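Local coordinates for uncharacterized protein A6V7T0 (Pseudomonas aeruginosa, PDB 3K12) that is of unknown function but belongs to the YjgF-like group of proteins and is built as a trimer of alpha-beta subunits, at residues S55-L67 / W80-R92. Sequence-based numbering, arbitrary orientation.
Sequences SDRGQVLSVRILL and WDQWFPEGRAPTR
Ser-62 and Val-63 pair in parallel with Thr-91 and Arg-92. Val-63 N donates to Thr-91 O (2.8 Å). Leu-61 O takes two donors from Thr-91: OG1 at 2.8 Å, in the carbonyl plane, and a weak one from the backbone N. With chi1 at 72°, OG1 sits between the backbone N and carbonyl carbon of Thr-91 and turns to Leu-61 O. Before the strands meet, a water bridges the two segments, taking a bond from Val-60 N and lying within hydrogen-bonding distance of Arg-57 O and Arg-88 O.

The Arg-57 guanidinium lies flat on the Trp-83 indole, planes 4° apart, in a cation-pi stack. Arg-57 NH1 also donates to Trp-83 O (3.0 Å), nearly in the guanidinium plane, which, with the stack, helps fix the rotation of the guanidinium. NH2 forms a salt bridge with Asp-47. Further along, the Pro-90 ring packs on two valines: CB meets Val-60 CG1 (3.6 Å) and CG meets Val-63 CG2. Val-63 CG2 also touches the edge of the Trp-80 ring at CH2 (3.8 Å). Ile-65 CD1 covers one face of the Arg-92 guanidinium, whose NH2 hydrogen-bonds to Asn-77 OD1.

The contact closes the beta-alpha-beta unit of strand 60-67, helix 73-83 and strand 91-96. Strand 106-113 flanks strand 60-67 on its other edge, and helix 35-52 packs against Val-60 and Trp-83.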
loop_
_atom_site.group_PDB
_atom_site.type_symbol
_atom_site.label_atom_id
_atom_site.label_comp_id
_atom_site.label_asym_id
_atom_site.label_seq_id
_atom_site.Cartn_x
_atom_site.Cartn_y
_atom_site.Cartn_z
ATOM N N SER D 55 7.015 -19.374 3.715
ATOM C CA SER D 55 6.686 -18.757 2.430
ATOM C C SER D 55 7.964 -18.692 1.592
ATOM O O SER D 55 9.022 -19.207 1.997
ATOM C CB SER D 55 6.089 -17.363 2.638
ATOM O OG SER D 55 5.654 -16.748 1.417
ATOM N N ASP D 56 7.880 -18.044 0.429
ATOM C CA ASP D 56 9.028 -17.994 -0.479
ATOM C C ASP D 56 8.767 -16.929 -1.539
ATOM O O ASP D 56 7.658 -16.378 -1.620
ATOM C CB ASP D 56 9.336 -19.367 -1.112
ATOM C CG ASP D 56 8.204 -19.886 -1.960
ATOM O OD1 ASP D 56 7.998 -19.330 -3.066
ATOM O OD2 ASP D 56 7.517 -20.853 -1.558
ATOM N N ARG D 57 9.767 -16.624 -2.356
ATOM C CA ARG D 57 9.662 -15.508 -3.293
ATOM C C ARG D 57 8.693 -15.742 -4.434
ATOM O O ARG D 57 8.430 -14.792 -5.181
ATOM C CB ARG D 57 11.031 -15.098 -3.852
ATOM C CG ARG D 57 11.630 -16.104 -4.838
ATOM C CD ARG D 57 12.915 -15.524 -5.401
ATOM N NE ARG D 57 13.956 -15.587 -4.389
ATOM C CZ ARG D 57 15.251 -15.412 -4.656
ATOM N NH1 ARG D 57 15.633 -15.103 -5.885
ATOM N NH2 ARG D 57 16.151 -15.551 -3.685
ATOM N N GLY D 58 8.190 -16.964 -4.561
ATOM C CA GLY D 58 7.155 -17.276 -5.537
ATOM C C GLY D 58 5.755 -17.078 -4.985
ATOM O O GLY D 58 4.799 -17.358 -5.688
ATOM N N GLN D 59 5.627 -16.625 -3.734
ATOM C CA GLN D 59 4.320 -16.505 -3.083
ATOM C C GLN D 59 4.003 -15.054 -2.715
ATOM O O GLN D 59 3.100 -14.806 -1.883
ATOM C CB GLN D 59 4.284 -17.358 -1.813
ATOM C CG GLN D 59 4.405 -18.867 -2.081
ATOM C CD GLN D 59 4.017 -19.690 -0.872
ATOM O OE1 GLN D 59 4.758 -20.588 -0.441
ATOM N NE2 GLN D 59 2.862 -19.390 -0.301
ATOM N N VAL D 60 4.714 -14.093 -3.287
ATOM C CA VAL D 60 4.428 -12.702 -2.936
ATOM C C VAL D 60 3.214 -12.229 -3.738
ATOM O O VAL D 60 2.969 -12.648 -4.878
ATOM C CB VAL D 60 5.657 -11.832 -3.168
ATOM C CG1 VAL D 60 5.461 -10.404 -2.680
ATOM C CG2 VAL D 60 6.866 -12.468 -2.453
ATOM N N LEU D 61 2.414 -11.377 -3.102
ATOM C CA LEU D 61 1.142 -10.945 -3.713
ATOM C C LEU D 61 1.237 -9.511 -4.188
ATOM O O LEU D 61 0.845 -9.217 -5.329
ATOM C CB LEU D 61 -0.013 -11.065 -2.701
ATOM C CG LEU D 61 -0.242 -12.519 -2.277
ATOM C CD1 LEU D 61 -1.130 -12.571 -1.024
ATOM C CD2 LEU D 61 -0.827 -13.435 -3.369
ATOM N N SER D 62 1.747 -8.606 -3.330
ATOM C CA SER D 62 1.878 -7.193 -3.718
ATOM C C SER D 62 3.143 -6.615 -3.144
ATOM O O SER D 62 3.529 -6.953 -2.013
ATOM C CB SER D 62 0.657 -6.337 -3.266
ATOM O OG SER D 62 0.591 -6.254 -1.861
ATOM N N VAL D 63 3.782 -5.735 -3.907
ATOM C CA VAL D 63 4.932 -4.959 -3.405
ATOM C C VAL D 63 4.739 -3.506 -3.772
ATOM O O VAL D 63 4.553 -3.178 -4.945
ATOM C CB VAL D 63 6.308 -5.490 -3.960
ATOM C CG1 VAL D 63 7.472 -4.698 -3.326
ATOM C CG2 VAL D 63 6.433 -6.952 -3.676
ATOM N N ARG D 64 4.744 -2.638 -2.769
ATOM C CA ARG D 64 4.758 -1.204 -2.986
ATOM C C ARG D 64 6.202 -0.790 -3.009
ATOM O O ARG D 64 6.969 -1.103 -2.095
ATOM C CB ARG D 64 4.002 -0.512 -1.837
ATOM C CG ARG D 64 3.908 0.996 -1.973
ATOM C CD ARG D 64 3.017 1.424 -3.161
ATOM N NE ARG D 64 2.877 2.867 -3.112
ATOM C CZ ARG D 64 3.488 3.738 -3.898
ATOM N NH1 ARG D 64 3.319 5.027 -3.673
ATOM N NH2 ARG D 64 4.235 3.330 -4.936
ATOM N N ILE D 65 6.610 -0.125 -4.082
ATOM C CA ILE D 65 8.023 0.275 -4.256
ATOM C C ILE D 65 8.130 1.782 -4.261
ATOM O O ILE D 65 7.563 2.451 -5.147
ATOM C CB ILE D 65 8.612 -0.280 -5.574
ATOM C CG1 ILE D 65 8.420 -1.784 -5.637
ATOM C CG2 ILE D 65 10.102 0.092 -5.676
ATOM C CD1 ILE D 65 8.861 -2.444 -6.995
ATOM N N LEU D 66 8.835 2.322 -3.272
ATOM C CA LEU D 66 9.047 3.762 -3.139
ATOM C C LEU D 66 10.483 4.017 -3.577
ATOM O O LEU D 66 11.415 3.544 -2.942
ATOM C CB LEU D 66 8.788 4.213 -1.684
ATOM C CG LEU D 66 7.506 3.690 -1.031
ATOM C CD1 LEU D 66 7.496 4.075 0.446
ATOM C CD2 LEU D 66 6.308 4.323 -1.750
ATOM N N LEU D 67 10.640 4.762 -4.663
ATOM C CA LEU D 67 11.941 4.950 -5.296
ATOM C C LEU D 67 12.397 6.378 -5.064
ATOM O O LEU D 67 11.645 7.305 -5.318
ATOM C CB LEU D 67 11.829 4.614 -6.790
ATOM C CG LEU D 67 13.108 4.759 -7.614
ATOM C CD1 LEU D 67 14.158 3.700 -7.265
ATOM C CD2 LEU D 67 12.733 4.541 -9.081
ATOM N N TRP D 80 14.961 -6.611 -10.179
ATOM C CA TRP D 80 13.624 -7.183 -10.112
ATOM C C TRP D 80 13.430 -8.298 -11.153
ATOM O O TRP D 80 12.933 -9.372 -10.848
ATOM C CB TRP D 80 12.584 -6.057 -10.301
ATOM C CG TRP D 80 11.167 -6.510 -10.130
ATOM C CD1 TRP D 80 10.357 -7.029 -11.084
ATOM C CD2 TRP D 80 10.399 -6.504 -8.908
ATOM N NE1 TRP D 80 9.120 -7.350 -10.550
ATOM C CE2 TRP D 80 9.124 -7.031 -9.216
ATOM C CE3 TRP D 80 10.664 -6.097 -7.593
ATOM C CZ2 TRP D 80 8.090 -7.155 -8.252
ATOM C CZ3 TRP D 80 9.650 -6.214 -6.637
ATOM C CH2 TRP D 80 8.380 -6.749 -6.972
ATOM N N ASP D 81 13.854 -8.008 -12.391
ATOM C CA ASP D 81 13.693 -8.944 -13.497
ATOM C C ASP D 81 14.598 -10.187 -13.391
ATOM O O ASP D 81 14.331 -11.218 -14.030
ATOM C CB ASP D 81 13.934 -8.226 -14.835
ATOM C CG ASP D 81 12.857 -7.201 -15.160
ATOM O OD1 ASP D 81 11.770 -7.220 -14.540
ATOM O OD2 ASP D 81 13.110 -6.356 -16.054
ATOM N N GLN D 82 15.620 -10.097 -12.561
ATOM C CA GLN D 82 16.536 -11.227 -12.325
ATOM C C GLN D 82 16.193 -12.052 -11.121
ATOM O O GLN D 82 16.843 -13.032 -10.857
ATOM C CB GLN D 82 17.978 -10.710 -12.128
ATOM C CG GLN D 82 18.607 -10.253 -13.412
ATOM C CD GLN D 82 19.888 -9.477 -13.227
ATOM O OE1 GLN D 82 20.512 -9.475 -12.143
ATOM N NE2 GLN D 82 20.294 -8.801 -14.285
ATOM N N TRP D 83 15.170 -11.652 -10.371
ATOM C CA TRP D 83 14.952 -12.198 -9.038
ATOM C C TRP D 83 13.884 -13.282 -8.937
ATOM O O TRP D 83 14.042 -14.261 -8.224
ATOM C CB TRP D 83 14.595 -11.028 -8.089
ATOM C CG TRP D 83 14.608 -11.448 -6.641
ATOM C CD1 TRP D 83 13.534 -11.775 -5.882
ATOM C CD2 TRP D 83 15.752 -11.559 -5.799
ATOM N NE1 TRP D 83 13.942 -12.119 -4.602
ATOM C CE2 TRP D 83 15.304 -11.997 -4.527
ATOM C CE3 TRP D 83 17.114 -11.337 -5.995
ATOM C CZ2 TRP D 83 16.178 -12.212 -3.452
ATOM C CZ3 TRP D 83 17.982 -11.539 -4.908
ATOM C CH2 TRP D 83 17.503 -11.957 -3.671
ATOM N N PHE D 84 12.743 -13.047 -9.588
ATOM C CA PHE D 84 11.575 -13.897 -9.381
ATOM C C PHE D 84 11.435 -14.993 -10.419
ATOM O O PHE D 84 11.825 -14.786 -11.581
ATOM C CB PHE D 84 10.286 -13.041 -9.385
ATOM C CG PHE D 84 10.195 -12.077 -8.223
ATOM C CD1 PHE D 84 9.758 -12.533 -6.969
ATOM C CD2 PHE D 84 10.510 -10.744 -8.390
ATOM C CE1 PHE D 84 9.661 -11.666 -5.903
ATOM C CE2 PHE D 84 10.418 -9.845 -7.314
ATOM C CZ PHE D 84 9.985 -10.321 -6.048
ATOM N N PRO D 85 10.914 -16.170 -10.009
ATOM C CA PRO D 85 10.636 -17.236 -10.984
ATOM C C PRO D 85 9.698 -16.737 -12.086
ATOM O O PRO D 85 8.804 -15.909 -11.836
ATOM C CB PRO D 85 10.027 -18.355 -10.150
ATOM C CG PRO D 85 9.898 -17.824 -8.746
ATOM C CD PRO D 85 10.566 -16.531 -8.625
ATOM N N GLU D 86 9.876 -17.226 -13.306
ATOM C CA GLU D 86 9.090 -16.758 -14.447
ATOM C C GLU D 86 7.601 -16.894 -14.163
ATOM O O GLU D 86 7.144 -17.946 -13.759
ATOM C CB GLU D 86 9.450 -17.529 -15.744
ATOM C CG GLU D 86 8.680 -16.937 -16.954
ATOM C CD GLU D 86 8.857 -17.669 -18.272
ATOM O OE1 GLU D 86 9.407 -18.781 -18.283
ATOM O OE2 GLU D 86 8.416 -17.100 -19.303
ATOM N N GLY D 87 6.886 -15.799 -14.395
ATOM C CA GLY D 87 5.438 -15.782 -14.278
ATOM C C GLY D 87 4.910 -15.652 -12.859
ATOM O O GLY D 87 3.688 -15.502 -12.684
ATOM N N ARG D 88 5.793 -15.668 -11.852
ATOM C CA ARG D 88 5.363 -15.646 -10.455
ATOM C C ARG D 88 5.749 -14.373 -9.714
ATOM O O ARG D 88 5.583 -14.299 -8.494
ATOM C CB ARG D 88 5.869 -16.872 -9.685
ATOM C CG ARG D 88 5.177 -18.191 -10.066
ATOM C CD ARG D 88 5.546 -19.305 -9.080
ATOM N NE ARG D 88 6.808 -19.971 -9.413
ATOM C CZ ARG D 88 7.511 -20.724 -8.569
ATOM N NH1 ARG D 88 8.646 -21.306 -8.960
ATOM N NH2 ARG D 88 7.086 -20.899 -7.324
ATOM N N ALA D 89 6.255 -13.375 -10.426
ATOM C CA ALA D 89 6.528 -12.095 -9.776
ATOM C C ALA D 89 5.251 -11.466 -9.238
ATOM O O ALA D 89 4.171 -11.586 -9.844
ATOM C CB ALA D 89 7.231 -11.114 -10.684
ATOM N N PRO D 90 5.372 -10.784 -8.095
ATOM C CA PRO D 90 4.151 -10.217 -7.521
ATOM C C PRO D 90 3.691 -8.966 -8.245
ATOM O O PRO D 90 4.469 -8.327 -8.989
ATOM C CB PRO D 90 4.597 -9.822 -6.119
ATOM C CG PRO D 90 6.099 -9.466 -6.292
ATOM C CD PRO D 90 6.567 -10.543 -7.261
ATOM N N THR D 91 2.433 -8.599 -7.982
ATOM C CA THR D 91 1.957 -7.286 -8.423
ATOM C C THR D 91 2.775 -6.208 -7.741
ATOM O O THR D 91 3.250 -6.403 -6.619
ATOM C CB THR D 91 0.451 -7.089 -8.144
ATOM O OG1 THR D 91 0.224 -6.913 -6.727
ATOM C CG2 THR D 91 -0.355 -8.252 -8.689
ATOM N N ARG D 92 2.932 -5.067 -8.393
ATOM C CA ARG D 92 3.760 -3.997 -7.868
ATOM C C ARG D 92 3.198 -2.644 -8.256
ATOM O O ARG D 92 2.450 -2.518 -9.221
ATOM C CB ARG D 92 5.236 -4.159 -8.258
ATOM C CG ARG D 92 5.494 -4.535 -9.698
ATOM C CD ARG D 92 6.971 -4.392 -10.064
ATOM N NE ARG D 92 7.341 -3.039 -10.460
ATOM C CZ ARG D 92 8.584 -2.691 -10.786
ATOM N NH1 ARG D 92 9.567 -3.597 -10.727
ATOM N NH2 ARG D 92 8.861 -1.437 -11.128
HETATM O O HOH W 1 5.995 -13.899 -5.876
#